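Uracil-DNA glycosylase (Sulfolobus tokodaii str. 7, PDB 4ZBY) belongs to the uracil-DNA glycosylase superfamily and carries an iron/sulfur cluster and a separate pocket occupied by uracil. Local coordinates at residues A[13-17]-A[18-22]; A[174-177]-A[178-181]. All blocks are in the same frame, centred on the assembly; numbering follows the deposited sequence. Where two conformers were deposited one is given.

Contacts 1 and 2 are both local, each formed within one short run of chain, and they sit on opposite sides of the molecule, their centres about 35 Å and their nearest atoms about 23 Å apart. Contact 1 comes first, in the loop between helix 4-12 and strand 30-31, where residues 13-22 supply two cysteine ligands to the iron/sulfur cluster beside helix 96-113. Contact 2 lies near the other end of the chain, on helix 172-190, which packs on helix 58-71 and strand 155-162 of the mixed sheet. They share no helix or strand; the sheet and its flanking helices lie between a metal-bound loop and a regular helix late in the chain.

Contact 1: A[13-17]-A[18-22]; sequences SCKKC and KLWQF. With SF4 (iron/sulfur cluster), chain B.
Cys17 and Leu19 meet beside the iron/sulfur cluster, in the tightly packed half of this turn. SG of Cys17 binds the cluster iron FE1 at 2.3 Å. The same SG accepts the backbone N-H of Leu19, N to SG 3.5 Å, nearly straight at 163°. A chi1 of 80° places SG of Cys17 between its own backbone N and carbonyl carbon, facing the cluster. The Leu19 branch lies against this sulfur, CG 3.6 Å from SG of Cys17, and its CD1 reaches the cluster sulfur S2. Cys14 supplies the second ligand, its SG bound to iron FE2 at 2.4 Å, and takes the backbone N-H of Lys16. Two N-H groups thus point at the two thiolates, which would probably stabilise their negative charge. Ala101 and Tyr105 of helix 96-113 pack on the cysteines.

The outer half faces solvent and is made by long side chains. Lys15 lays its extended chain over one face of the Trp20 indole: CD stands 3.7 Å from the centroid of the six-membered ring, a CH-pi contact only 8° off the normal. Lys15 NZ lies nearer the rim of the Trp20 six-membered ring, 4.2 Å from its centroid, an off-centre cation-pi contact. At the ring edge, in plane, the carbonyl O of Cys17 comes within 3.2 Å of Trp20 CD1, while the backbone N-H of Trp20 makes a weak bond to that oxygen. Lys15 is exposed and Trp20 partly so, yet CB of Trp20 approaches cluster sulfur S4, linking this outer contact to the buried side. A Cys-X-X-Cys pair leading into a 3-10 turn, with Cys86 and Cys102 also in the pocket, is characteristic of the cluster loop of iron-sulfur uracil-DNA glycosylases.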
# COMPACT_ATOMS: atom_id res chain seq x y z
N SER A 13 -11.80 7.29 -13.86
CA SER A 13 -12.80 8.33 -14.12
C SER A 13 -13.54 8.82 -12.89
O SER A 13 -14.56 9.51 -13.01
CB SER A 13 -13.83 7.84 -15.12
OG SER A 13 -13.23 7.64 -16.38
N CYS A 14 -13.04 8.44 -11.71
CA CYS A 14 -13.74 8.69 -10.45
C CYS A 14 -13.84 10.15 -10.06
O CYS A 14 -12.87 10.89 -10.14
CB CYS A 14 -13.04 7.93 -9.32
SG CYS A 14 -13.94 8.00 -7.78
N LYS A 15 -15.02 10.55 -9.60
CA LYS A 15 -15.16 11.89 -9.03
C LYS A 15 -15.89 11.83 -7.70
O LYS A 15 -16.66 12.72 -7.35
CB LYS A 15 -15.87 12.81 -10.01
CG LYS A 15 -15.11 12.88 -11.34
CD LYS A 15 -15.77 13.78 -12.35
CE LYS A 15 -14.97 13.79 -13.65
NZ LYS A 15 -15.58 14.69 -14.66
N LYS A 16 -15.60 10.80 -6.92
CA LYS A 16 -16.32 10.55 -5.68
C LYS A 16 -15.79 11.36 -4.50
O LYS A 16 -16.45 11.42 -3.48
CB LYS A 16 -16.28 9.06 -5.35
CG LYS A 16 -17.16 8.22 -6.26
CD LYS A 16 -17.03 6.77 -5.90
CE LYS A 16 -18.18 5.98 -6.48
NZ LYS A 16 -17.97 4.53 -6.24
N CYS A 17 -14.62 11.99 -4.62
CA CYS A 17 -14.24 12.98 -3.62
C CYS A 17 -13.61 14.19 -4.30
O CYS A 17 -13.41 14.18 -5.51
CB CYS A 17 -13.30 12.40 -2.57
SG CYS A 17 -11.58 12.27 -3.07
N LYS A 18 -13.32 15.24 -3.54
CA LYS A 18 -12.88 16.48 -4.17
C LYS A 18 -11.48 16.40 -4.79
O LYS A 18 -11.06 17.33 -5.49
CB LYS A 18 -12.94 17.63 -3.16
CG LYS A 18 -12.04 17.45 -1.96
CD LYS A 18 -12.21 18.58 -0.95
CE LYS A 18 -11.34 18.37 0.27
NZ LYS A 18 -11.63 17.08 1.00
N LEU A 19 -10.76 15.32 -4.57
CA LEU A 19 -9.41 15.22 -5.10
C LEU A 19 -9.36 15.13 -6.62
O LEU A 19 -8.31 15.41 -7.22
CB LEU A 19 -8.67 14.02 -4.51
CG LEU A 19 -8.43 14.10 -3.00
CD1 LEU A 19 -7.57 12.96 -2.46
CD2 LEU A 19 -7.84 15.48 -2.67
N TRP A 20 -10.47 14.73 -7.25
CA TRP A 20 -10.44 14.52 -8.69
C TRP A 20 -10.09 15.81 -9.42
O TRP A 20 -9.45 15.77 -10.46
CB TRP A 20 -11.78 13.96 -9.21
CG TRP A 20 -12.85 15.02 -9.40
CD1 TRP A 20 -13.77 15.42 -8.48
CD2 TRP A 20 -13.09 15.80 -10.57
NE1 TRP A 20 -14.58 16.40 -9.01
CE2 TRP A 20 -14.18 16.65 -10.30
CE3 TRP A 20 -12.49 15.85 -11.84
CZ2 TRP A 20 -14.67 17.54 -11.24
CZ3 TRP A 20 -12.98 16.74 -12.76
CH2 TRP A 20 -14.07 17.57 -12.46
N GLN A 21 -10.50 16.96 -8.88
CA GLN A 21 -10.35 18.21 -9.57
C GLN A 21 -8.90 18.64 -9.80
O GLN A 21 -8.63 19.44 -10.68
CB GLN A 21 -11.09 19.32 -8.82
CG GLN A 21 -10.46 19.68 -7.49
CD GLN A 21 -11.33 20.63 -6.67
OE1 GLN A 21 -11.37 21.84 -6.92
NE2 GLN A 21 -12.01 20.08 -5.67
N PHE A 22 -7.98 18.09 -9.01
CA PHE A 22 -6.59 18.51 -9.05
C PHE A 22 -5.71 17.62 -9.94
O PHE A 22 -4.60 18.00 -10.32
CB PHE A 22 -6.00 18.49 -7.64
CG PHE A 22 -6.79 19.28 -6.64
CD1 PHE A 22 -6.96 20.65 -6.79
CD2 PHE A 22 -7.34 18.65 -5.53
CE1 PHE A 22 -7.71 21.39 -5.86
CE2 PHE A 22 -8.07 19.36 -4.60
CZ PHE A 22 -8.25 20.73 -4.76
FE1 SF4 B . -11.32 10.54 -4.56
FE2 SF4 B . -12.14 8.87 -6.47
FE3 SF4 B . -9.64 9.88 -6.56
FE4 SF4 B . -10.29 8.07 -4.71
S1 SF4 B . -10.19 7.73 -6.96
S2 SF4 B . -9.11 9.95 -4.37
S3 SF4 B . -12.46 8.63 -4.27
S4 SF4 B . -11.62 11.06 -6.72

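Contact 2: A[174-177]-A[178-181]; sequences LRKI and LEED
Arg175 and Glu179, one helical turn apart, are joined by a salt bridge in which NE of Arg175 gives its N-H to OE2 of Glu179 at 2.7 Å (N-H...O 166°). The oxygen lies near the guanidinium plane, at its edge, but is itself met from above the carboxylate, the two planes standing 89° apart. NH1 adds a weak second bond to OE2. The other carboxylate oxygen faces Lys176, whose chain bends at chi2 (-74°) to lay CD 3.6 Å from OE1 of Glu179; its NZ makes only a long ion pair with OE1. One carboxylate thus serves two cations.

This network rides on the alpha-helix 172-190, where i to i+4 backbone bonds run from Leu178 N to Leu174 O (3.0 Å) and from Asp181 N to Ile177 O (2.9 Å).

In the modelled conformer of Glu180 a water bridges Lys176 O and Glu180 OE2, a doubtful link because its leg to OE2 is very short; the same OE2 pairs with Lys183. Asp181, on a buried position, pairs with Arg144 through OD1.

Among the nonpolar side chains, Leu178 packs on Met66 of helix 58-71 and Thr162 of strand 155-162.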
# COMPACT_ATOMS: atom_id res chain seq x y z
N LEU A 174 16.79 5.09 9.72
CA LEU A 174 15.43 4.68 9.44
C LEU A 174 15.40 3.75 8.24
O LEU A 174 14.62 2.80 8.18
CB LEU A 174 14.53 5.89 9.20
CG LEU A 174 13.23 5.93 10.00
CD1 LEU A 174 13.50 5.51 11.44
CD2 LEU A 174 12.63 7.33 9.94
N ARG A 175 16.28 4.01 7.29
CA ARG A 175 16.40 3.12 6.15
C ARG A 175 16.83 1.72 6.58
O ARG A 175 16.28 0.73 6.10
CB ARG A 175 17.40 3.66 5.13
CG ARG A 175 17.20 2.98 3.79
CD ARG A 175 18.29 3.35 2.82
NE ARG A 175 18.55 2.26 1.89
CZ ARG A 175 18.87 2.44 0.61
NH1 ARG A 175 19.11 1.39 -0.17
NH2 ARG A 175 18.95 3.66 0.12
N LYS A 176 17.81 1.64 7.48
CA LYS A 176 18.26 0.34 7.93
C LYS A 176 17.12 -0.42 8.59
O LYS A 176 17.01 -1.64 8.45
CB LYS A 176 19.45 0.48 8.88
CG LYS A 176 20.77 0.61 8.16
CD LYS A 176 21.16 -0.75 7.60
CE LYS A 176 22.36 -0.67 6.68
NZ LYS A 176 22.75 -2.03 6.21
N ILE A 177 16.26 0.31 9.31
CA ILE A 177 15.13 -0.31 9.98
C ILE A 177 14.12 -0.86 8.96
O ILE A 177 13.58 -1.96 9.11
CB ILE A 177 14.42 0.67 10.91
CG1 ILE A 177 15.38 1.06 12.03
CG2 ILE A 177 13.13 0.05 11.47
CD1 ILE A 177 14.76 1.87 13.16
N LEU A 178 13.88 -0.08 7.92
CA LEU A 178 12.98 -0.48 6.85
C LEU A 178 13.54 -1.72 6.11
O LEU A 178 12.79 -2.64 5.81
CB LEU A 178 12.76 0.69 5.89
CG LEU A 178 11.78 0.49 4.73
CD1 LEU A 178 10.43 0.10 5.21
CD2 LEU A 178 11.68 1.81 3.94
N GLU A 179 14.84 -1.75 5.88
CA GLU A 179 15.47 -2.89 5.24
C GLU A 179 15.31 -4.15 6.08
O GLU A 179 15.03 -5.22 5.56
CB GLU A 179 16.94 -2.61 4.95
CG GLU A 179 17.10 -1.47 3.93
CD GLU A 179 18.53 -1.02 3.72
OE1 GLU A 179 19.40 -1.35 4.55
OE2 GLU A 179 18.78 -0.32 2.71
N GLU A 180 15.48 -4.00 7.39
CA GLU A 180 15.32 -5.12 8.31
C GLU A 180 13.87 -5.58 8.32
O GLU A 180 13.60 -6.78 8.39
CB GLU A 180 15.78 -4.72 9.72
CG GLU A 180 17.28 -4.51 9.82
CD GLU A 180 18.06 -5.74 9.41
OE1 GLU A 180 17.89 -6.80 10.04
OE2 GLU A 180 18.85 -5.65 8.43
N ASP A 181 12.94 -4.63 8.24
CA ASP A 181 11.52 -4.97 8.15
C ASP A 181 11.27 -5.76 6.87
O ASP A 181 10.51 -6.72 6.89
CB ASP A 181 10.63 -3.73 8.17
CG ASP A 181 10.36 -3.23 9.58
OD1 ASP A 181 10.77 -3.91 10.53
OD2 ASP A 181 9.75 -2.16 9.72
O HOH W 1 19.41 -3.31 7.67